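Local coordinates for hypothetical protein TT1426 (Thermus thermophilus, PDB 1WD5) that is of unproven function but probably acts as a phosphoribosyltransferase, a glycosyltransferase with the type I phosphoribosyltransferase fold, at residues 25-30 with 40-45; 106-111 with 194-199. All coordinates share one frame; numbering follows the deposited sequence.

Interaction 1: 25-30 with 40-45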
ATOM      1  N   PRO A  25       7.909  -3.221 -13.563  1.00 19.85           N
ATOM      2  CA  PRO A  25       7.674  -3.042 -12.131  1.00 17.87           C
ATOM      3  C   PRO A  25       6.671  -3.994 -11.501  1.00 17.08           C
ATOM      4  O   PRO A  25       5.776  -4.505 -12.167  1.00 14.79           O
ATOM      5  CB  PRO A  25       7.207  -1.597 -12.049  1.00 18.52           C
ATOM      6  CG  PRO A  25       6.399  -1.462 -13.305  1.00 19.82           C
ATOM      7  CD  PRO A  25       7.280  -2.135 -14.339  1.00 19.20           C
ATOM      8  N   VAL A  26       6.854  -4.244 -10.209  1.00 15.66           N
ATOM      9  CA  VAL A  26       5.932  -5.068  -9.452  1.00 16.72           C
ATOM     10  C   VAL A  26       5.048  -3.992  -8.831  1.00 16.83           C
ATOM     11  O   VAL A  26       5.529  -3.164  -8.054  1.00 18.04           O
ATOM     12  CB  VAL A  26       6.642  -5.848  -8.320  1.00 16.33           C
ATOM     13  CG1 VAL A  26       5.624  -6.622  -7.501  1.00 16.34           C
ATOM     14  CG2 VAL A  26       7.664  -6.797  -8.911  1.00 17.65           C
ATOM     15  N   VAL A  27       3.774  -3.979  -9.203  1.00 15.48           N
ATOM     16  CA  VAL A  27       2.834  -2.988  -8.689  1.00 13.30           C
ATOM     17  C   VAL A  27       2.048  -3.593  -7.531  1.00 14.48           C
ATOM     18  O   VAL A  27       1.247  -4.508  -7.724  1.00 14.52           O
ATOM     19  CB  VAL A  27       1.860  -2.537  -9.796  1.00 11.74           C
ATOM     20  CG1 VAL A  27       0.987  -1.390  -9.301  1.00 13.00           C
ATOM     21  CG2 VAL A  27       2.646  -2.107 -11.026  1.00 12.28           C
ATOM     22  N   LEU A  28       2.290  -3.078  -6.329  1.00 14.07           N
ATOM     23  CA  LEU A  28       1.627  -3.569  -5.126  1.00 14.77           C
ATOM     24  C   LEU A  28       0.469  -2.677  -4.713  1.00 15.60           C
ATOM     25  O   LEU A  28       0.649  -1.484  -4.471  1.00 16.39           O
ATOM     26  CB  LEU A  28       2.631  -3.653  -3.973  1.00 12.65           C
ATOM     27  CG  LEU A  28       3.870  -4.518  -4.213  1.00 12.08           C
ATOM     28  CD1 LEU A  28       4.725  -4.539  -2.953  1.00 12.87           C
ATOM     29  CD2 LEU A  28       3.450  -5.936  -4.593  1.00 10.51           C
ATOM     30  N   GLY A  29      -0.722  -3.261  -4.628  1.00 15.17           N
ATOM     31  CA  GLY A  29      -1.882  -2.489  -4.234  1.00 13.57           C
ATOM     32  C   GLY A  29      -2.314  -2.784  -2.811  1.00 15.24           C
ATOM     33  O   GLY A  29      -2.303  -3.938  -2.379  1.00 15.87           O
ATOM     34  N   LEU A  30      -2.673  -1.743  -2.068  1.00 14.74           N
ATOM     35  CA  LEU A  30      -3.140  -1.933  -0.699  1.00 15.42           C
ATOM     36  C   LEU A  30      -4.601  -2.366  -0.777  1.00 15.85           C
ATOM     37  O   LEU A  30      -5.371  -1.807  -1.546  1.00 15.30           O
ATOM     38  CB  LEU A  30      -3.033  -0.629   0.099  1.00 17.49           C
ATOM     39  CG  LEU A  30      -1.664  -0.244   0.675  1.00 20.71           C
ATOM     40  CD1 LEU A  30      -0.649  -0.054  -0.440  1.00 20.74           C
ATOM     41  CD2 LEU A  30      -1.807   1.041   1.481  1.00 21.42           C
ATOM     42  N   GLU A  40      -4.982  -1.791 -12.784  1.00 11.82           N
ATOM     43  CA  GLU A  40      -5.024  -0.987 -14.001  1.00 12.39           C
ATOM     44  C   GLU A  40      -3.623  -0.461 -14.310  1.00 12.61           C
ATOM     45  O   GLU A  40      -3.201  -0.446 -15.462  1.00 12.21           O
ATOM     46  CB  GLU A  40      -6.009   0.176 -13.837  1.00 14.15           C
ATOM     47  CG  GLU A  40      -6.297   0.986 -15.111  1.00 15.98           C
ATOM     48  CD  GLU A  40      -6.908   0.152 -16.232  1.00 18.92           C
ATOM     49  OE1 GLU A  40      -7.647  -0.812 -15.936  1.00 19.20           O
ATOM     50  OE2 GLU A  40      -6.660   0.470 -17.416  1.00 20.14           O
ATOM     51  N   VAL A  41      -2.895  -0.042 -13.276  1.00 12.48           N
ATOM     52  CA  VAL A  41      -1.539   0.471 -13.475  1.00 11.02           C
ATOM     53  C   VAL A  41      -0.641  -0.628 -14.029  1.00 11.52           C
ATOM     54  O   VAL A  41       0.080  -0.420 -15.000  1.00 12.44           O
ATOM     55  CB  VAL A  41      -0.921   0.984 -12.153  1.00 11.65           C
ATOM     56  CG1 VAL A  41       0.575   1.234 -12.339  1.00 11.21           C
ATOM     57  CG2 VAL A  41      -1.608   2.271 -11.719  1.00  9.13           C
ATOM     58  N   ALA A  42      -0.697  -1.801 -13.411  1.00 11.23           N
ATOM     59  CA  ALA A  42       0.118  -2.927 -13.841  1.00 11.69           C
ATOM     60  C   ALA A  42      -0.145  -3.278 -15.305  1.00 12.94           C
ATOM     61  O   ALA A  42       0.787  -3.571 -16.055  1.00 12.64           O
ATOM     62  CB  ALA A  42      -0.153  -4.140 -12.952  1.00 11.23           C
ATOM     63  N   ARG A  43      -1.408  -3.240 -15.715  1.00 12.38           N
ATOM     64  CA  ARG A  43      -1.751  -3.559 -17.101  1.00 13.47           C
ATOM     65  C   ARG A  43      -1.260  -2.498 -18.086  1.00 15.26           C
ATOM     66  O   ARG A  43      -0.859  -2.822 -19.205  1.00 16.91           O
ATOM     67  CB  ARG A  43      -3.268  -3.747 -17.240  1.00 10.89           C
ATOM     68  CG  ARG A  43      -3.795  -4.963 -16.487  1.00 10.62           C
ATOM     69  CD  ARG A  43      -5.326  -5.044 -16.469  1.00 11.75           C
ATOM     70  NE  ARG A  43      -5.748  -6.232 -15.728  1.00 11.92           N
ATOM     71  CZ  ARG A  43      -5.627  -7.471 -16.191  1.00 15.10           C
ATOM     72  NH1 ARG A  43      -5.114  -7.681 -17.398  1.00 14.58           N
ATOM     73  NH2 ARG A  43      -5.976  -8.503 -15.435  1.00 13.49           N
ATOM     74  N   ARG A  44      -1.280  -1.234 -17.679  1.00 17.10           N
ATOM     75  CA  ARG A  44      -0.837  -0.163 -18.569  1.00 17.28           C
ATOM     76  C   ARG A  44       0.685  -0.064 -18.656  1.00 17.54           C
ATOM     77  O   ARG A  44       1.223   0.292 -19.700  1.00 16.94           O
ATOM     78  CB  ARG A  44      -1.428   1.182 -18.128  1.00 19.31           C
ATOM     79  CG  ARG A  44      -2.945   1.161 -18.008  1.00 21.03           C
ATOM     80  CD  ARG A  44      -3.598   2.321 -18.725  1.00 22.68           C
ATOM     81  NE  ARG A  44      -5.040   2.117 -18.856  1.00 22.22           N
ATOM     82  CZ  ARG A  44      -5.787   2.679 -19.800  1.00 22.33           C
ATOM     83  NH1 ARG A  44      -5.228   3.481 -20.693  1.00 17.97           N
ATOM     84  NH2 ARG A  44      -7.090   2.425 -19.862  1.00 23.84           N
ATOM     85  N   LEU A  45       1.380  -0.395 -17.574  1.00 16.96           N
ATOM     86  CA  LEU A  45       2.843  -0.325 -17.567  1.00 18.62           C
ATOM     87  C   LEU A  45       3.526  -1.632 -17.971  1.00 19.91           C
ATOM     88  O   LEU A  45       4.751  -1.697 -18.051  1.00 21.50           O
ATOM     89  CB  LEU A  45       3.350   0.089 -16.182  1.00 17.79           C
ATOM     90  CG  LEU A  45       3.086   1.519 -15.702  1.00 16.81           C
ATOM     91  CD1 LEU A  45       3.652   1.694 -14.301  1.00 16.54           C
ATOM     92  CD2 LEU A  45       3.734   2.505 -16.653  1.00 16.45           C
TER

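Interaction 2: 106-111 with 194-199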
ATOM      1  N   ALA A 106      -4.676 -12.985   4.418  1.00 15.71           N
ATOM      2  CA  ALA A 106      -3.456 -13.311   3.679  1.00 15.71           C
ATOM      3  C   ALA A 106      -3.497 -14.743   3.138  1.00 15.75           C
ATOM      4  O   ALA A 106      -3.038 -15.003   2.025  1.00 15.37           O
ATOM      5  CB  ALA A 106      -2.228 -13.125   4.576  1.00 14.75           C
ATOM      6  N   GLU A 107      -4.048 -15.670   3.919  1.00 16.58           N
ATOM      7  CA  GLU A 107      -4.128 -17.062   3.483  1.00 18.04           C
ATOM      8  C   GLU A 107      -5.017 -17.215   2.256  1.00 17.81           C
ATOM      9  O   GLU A 107      -4.656 -17.916   1.312  1.00 14.99           O
ATOM     10  CB  GLU A 107      -4.663 -17.971   4.603  1.00 19.96           C
ATOM     11  CG  GLU A 107      -3.844 -17.948   5.890  1.00 26.75           C
ATOM     12  CD  GLU A 107      -4.247 -19.045   6.878  1.00 31.19           C
ATOM     13  OE1 GLU A 107      -5.448 -19.395   6.935  1.00 34.19           O
ATOM     14  OE2 GLU A 107      -3.363 -19.548   7.608  1.00 30.67           O
ATOM     15  N   ARG A 108      -6.176 -16.563   2.255  1.00 17.61           N
ATOM     16  CA  ARG A 108      -7.061 -16.693   1.105  1.00 19.33           C
ATOM     17  C   ARG A 108      -6.527 -16.010  -0.144  1.00 17.40           C
ATOM     18  O   ARG A 108      -6.716 -16.515  -1.247  1.00 16.00           O
ATOM     19  CB  ARG A 108      -8.479 -16.199   1.432  1.00 22.79           C
ATOM     20  CG  ARG A 108      -8.595 -14.817   2.022  1.00 28.84           C
ATOM     21  CD  ARG A 108      -9.954 -14.675   2.718  1.00 36.66           C
ATOM     22  NE  ARG A 108     -10.063 -13.432   3.483  1.00 42.98           N
ATOM     23  CZ  ARG A 108     -10.946 -13.222   4.456  1.00 43.61           C
ATOM     24  NH1 ARG A 108     -11.807 -14.174   4.794  1.00 45.80           N
ATOM     25  NH2 ARG A 108     -10.964 -12.058   5.093  1.00 44.10           N
ATOM     26  N   TYR A 109      -5.857 -14.873   0.012  1.00 16.34           N
ATOM     27  CA  TYR A 109      -5.300 -14.190  -1.153  1.00 14.55           C
ATOM     28  C   TYR A 109      -4.145 -15.019  -1.728  1.00 14.98           C
ATOM     29  O   TYR A 109      -4.024 -15.174  -2.944  1.00 15.26           O
ATOM     30  CB  TYR A 109      -4.775 -12.799  -0.782  1.00 14.35           C
ATOM     31  CG  TYR A 109      -5.830 -11.736  -0.503  1.00 16.11           C
ATOM     32  CD1 TYR A 109      -5.449 -10.446  -0.130  1.00 17.12           C
ATOM     33  CD2 TYR A 109      -7.193 -12.009  -0.617  1.00 15.35           C
ATOM     34  CE1 TYR A 109      -6.388  -9.456   0.121  1.00 14.98           C
ATOM     35  CE2 TYR A 109      -8.150 -11.020  -0.369  1.00 15.64           C
ATOM     36  CZ  TYR A 109      -7.736  -9.745   0.001  1.00 15.80           C
ATOM     37  OH  TYR A 109      -8.655  -8.748   0.245  1.00 12.78           O
ATOM     38  N   ARG A 110      -3.300 -15.556  -0.853  1.00 14.02           N
ATOM     39  CA  ARG A 110      -2.157 -16.343  -1.305  1.00 15.87           C
ATOM     40  C   ARG A 110      -2.560 -17.670  -1.925  1.00 17.52           C
ATOM     41  O   ARG A 110      -1.780 -18.278  -2.655  1.00 18.29           O
ATOM     42  CB  ARG A 110      -1.167 -16.569  -0.157  1.00 14.80           C
ATOM     43  CG  ARG A 110      -0.430 -15.294   0.267  1.00 16.31           C
ATOM     44  CD  ARG A 110       0.228 -14.629  -0.937  1.00 15.14           C
ATOM     45  NE  ARG A 110       0.737 -13.285  -0.659  1.00 15.37           N
ATOM     46  CZ  ARG A 110       0.813 -12.323  -1.576  1.00 15.28           C
ATOM     47  NH1 ARG A 110       0.408 -12.569  -2.814  1.00 11.34           N
ATOM     48  NH2 ARG A 110       1.296 -11.127  -1.267  1.00 13.76           N
ATOM     49  N   ARG A 111      -3.777 -18.120  -1.642  1.00 18.09           N
ATOM     50  CA  ARG A 111      -4.250 -19.368  -2.218  1.00 19.94           C
ATOM     51  C   ARG A 111      -4.524 -19.186  -3.714  1.00 20.31           C
ATOM     52  O   ARG A 111      -4.388 -20.131  -4.490  1.00 20.95           O
ATOM     53  CB  ARG A 111      -5.515 -19.831  -1.506  1.00 22.47           C
ATOM     54  CG  ARG A 111      -6.066 -21.160  -2.004  1.00 26.25           C
ATOM     55  CD  ARG A 111      -6.989 -21.753  -0.957  1.00 27.59           C
ATOM     56  NE  ARG A 111      -6.261 -21.997   0.282  1.00 30.76           N
ATOM     57  CZ  ARG A 111      -6.706 -21.671   1.492  1.00 32.72           C
ATOM     58  NH1 ARG A 111      -7.887 -21.083   1.629  1.00 31.76           N
ATOM     59  NH2 ARG A 111      -5.969 -21.928   2.566  1.00 32.43           N
ATOM     60  N   VAL A 194     -15.414  -2.733  -2.793  1.00 14.69           N
ATOM     61  CA  VAL A 194     -14.593  -3.757  -3.442  1.00 13.97           C
ATOM     62  C   VAL A 194     -14.418  -4.842  -2.374  1.00 14.57           C
ATOM     63  O   VAL A 194     -13.724  -4.638  -1.378  1.00 14.25           O
ATOM     64  CB  VAL A 194     -13.216  -3.199  -3.867  1.00 15.48           C
ATOM     65  CG1 VAL A 194     -12.326  -4.332  -4.380  1.00 14.16           C
ATOM     66  CG2 VAL A 194     -13.400  -2.149  -4.970  1.00 14.66           C
ATOM     67  N   THR A 195     -15.068  -5.984  -2.577  1.00 13.49           N
ATOM     68  CA  THR A 195     -15.033  -7.081  -1.611  1.00 13.29           C
ATOM     69  C   THR A 195     -13.789  -7.961  -1.708  1.00 15.03           C
ATOM     70  O   THR A 195     -13.033  -7.890  -2.680  1.00 14.28           O
ATOM     71  CB  THR A 195     -16.246  -8.003  -1.795  1.00 14.37           C
ATOM     72  OG1 THR A 195     -16.111  -8.697  -3.038  1.00 13.54           O
ATOM     73  CG2 THR A 195     -17.546  -7.196  -1.828  1.00 14.08           C
ATOM     74  N   ASP A 196     -13.588  -8.799  -0.694  1.00 14.02           N
ATOM     75  CA  ASP A 196     -12.451  -9.710  -0.695  1.00 15.84           C
ATOM     76  C   ASP A 196     -12.572 -10.603  -1.928  1.00 16.74           C
ATOM     77  O   ASP A 196     -11.565 -10.947  -2.553  1.00 16.85           O
ATOM     78  CB  ASP A 196     -12.432 -10.568   0.577  1.00 15.24           C
ATOM     79  CG  ASP A 196     -11.895  -9.815   1.787  1.00 18.02           C
ATOM     80  OD1 ASP A 196     -10.788  -9.238   1.700  1.00 15.38           O
ATOM     81  OD2 ASP A 196     -12.572  -9.810   2.835  1.00 19.73           O
ATOM     82  N   GLU A 197     -13.802 -10.974  -2.283  1.00 16.64           N
ATOM     83  CA  GLU A 197     -14.008 -11.813  -3.459  1.00 18.76           C
ATOM     84  C   GLU A 197     -13.605 -11.047  -4.717  1.00 18.48           C
ATOM     85  O   GLU A 197     -13.083 -11.634  -5.663  1.00 16.37           O
ATOM     86  CB  GLU A 197     -15.466 -12.267  -3.572  1.00 22.39           C
ATOM     87  CG  GLU A 197     -15.956 -13.112  -2.403  1.00 29.94           C
ATOM     88  CD  GLU A 197     -17.137 -13.999  -2.774  1.00 34.93           C
ATOM     89  OE1 GLU A 197     -17.939 -13.593  -3.645  1.00 35.33           O
ATOM     90  OE2 GLU A 197     -17.266 -15.098  -2.186  1.00 36.85           O
ATOM     91  N   ASP A 198     -13.848  -9.737  -4.735  1.00 18.42           N
ATOM     92  CA  ASP A 198     -13.453  -8.936  -5.894  1.00 17.71           C
ATOM     93  C   ASP A 198     -11.924  -8.905  -5.984  1.00 15.87           C
ATOM     94  O   ASP A 198     -11.358  -8.991  -7.072  1.00 16.29           O
ATOM     95  CB  ASP A 198     -13.995  -7.503  -5.795  1.00 18.90           C
ATOM     96  CG  ASP A 198     -15.513  -7.437  -5.899  1.00 20.22           C
ATOM     97  OD1 ASP A 198     -16.106  -8.281  -6.606  1.00 21.66           O
ATOM     98  OD2 ASP A 198     -16.115  -6.529  -5.288  1.00 21.67           O
ATOM     99  N   VAL A 199     -11.252  -8.787  -4.842  1.00 13.87           N
ATOM    100  CA  VAL A 199      -9.793  -8.765  -4.842  1.00 13.07           C
ATOM    101  C   VAL A 199      -9.262 -10.112  -5.315  1.00 14.36           C
ATOM    102  O   VAL A 199      -8.312 -10.167  -6.089  1.00 14.51           O
ATOM    103  CB  VAL A 199      -9.221  -8.457  -3.445  1.00 12.79           C
ATOM    104  CG1 VAL A 199      -7.701  -8.625  -3.454  1.00 10.90           C
ATOM    105  CG2 VAL A 199      -9.585  -7.024  -3.040  1.00 12.02           C
TER

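Interaction 1: 25-30 with 40-45
Val-27 pushes its two methyl groups from the strand into the side of the helix that faces the sheet, one against Val-41 and the other against Ala-42. CG2 settles on the small surface of Ala-42, 3.9 Å from its CA and 4.0 Å from its CB; because this residue carries only a methyl group, the helix can come close here, and the CA atoms of Val-27 and Ala-42 stand 5.8 Å apart. CG1, anti to the backbone N (chi1 -173°), is turned along the strand to meet CG1 of Val-41 at 4.0 Å, the two valines crossing at about a right angle. CG1 of Val-41 thus fits beside the fork of Val-27, near both of its methyls. This is the strand-to-helix packing of a beta-alpha-beta unit, strand 26-29, helix 33-45 and strand 48-59, in which the helix lies on one face of the parallel part of the sheet. Cutting Val-27 back to alanine removes both methyls, which would probably leave a gap beside Val-41 CG1 and thin the packing on Ala-42, where CB alone would remain near the helix. One helical turn beyond Val-41, Leu-45 reaches CD1 to within 4.3 Å of CG on the Pro-25 ring, a looser touch just before the strand begins. Leu-17 of helix 6-17 packs on both Val-41 and Leu-45.

Interaction 2: 106-111 with 194-199
Tyr-109 carries its CG beside the backbone N (chi1 -73°) and Asp-196 does the same (chi1 -78°), which brings phenol and carboxylate together between two helices. The hydroxyl OH of Tyr-109 donates to OD1 of Asp-196 at 2.6 Å, a short bond that uses the anti lone pair of the carboxylate oxygen; the two side chains cross at about a right angle. Arg-108, its chain extended from CG to NE, approaches the other oxygen: its NH2 lies 3.6 Å from OD2 of Asp-196. That oxygen sits well out of the guanidinium plane, so the salt bridge is one of charge alone, with no N-H aimed at it. NE of Arg-108 is buried here without a partner. Arg-105 adds a salt bridge to OD1 of Asp-196, so two arginines and a phenol gather round one carboxylate, which would probably favour its charged form. Beside this cluster, Val-199 sets CG1 over one face of the Tyr-109 ring, 3.9 Å from the centroid and 23° off the normal, a CH-pi contact displaced toward the rim and nearest to CZ, at 3.6 Å. Thr-195 OG1 accepts from Asp-198 N at 3.0 Å, and Asp-198 OD2 from Thr-195 N. Asp-196 thus lies in the first turn of a helix begun by a capping box, and the contact is helix-to-helix docking, the N-terminal turn of helix 196-204 against the C-terminal part of helix 88-112.

How the interactions relate
From the N terminus, helix 6-17 leads to strand 26-29, and interaction 1 follows at once: it closes the nine residues between 25-30 and 40-45, mostly helix, within one beta-alpha-beta unit. The chain then runs through strands 48-59, 66-71 and 76-78 into helix 88-112, where interaction 2 opens. It closes 82 residues later, after strands 122-126, 150-155 and 171-174, by bringing helix 196-204 back to helix 88-112. The two contacts are in series, neither nested nor crossed. The centres of interaction 1 and interaction 2 lie about 17 Å apart and their nearest atoms about 7 Å, without touching. Helix 33-45 links them: Val-35 packs on Val-199, and Val-36 on Val-194.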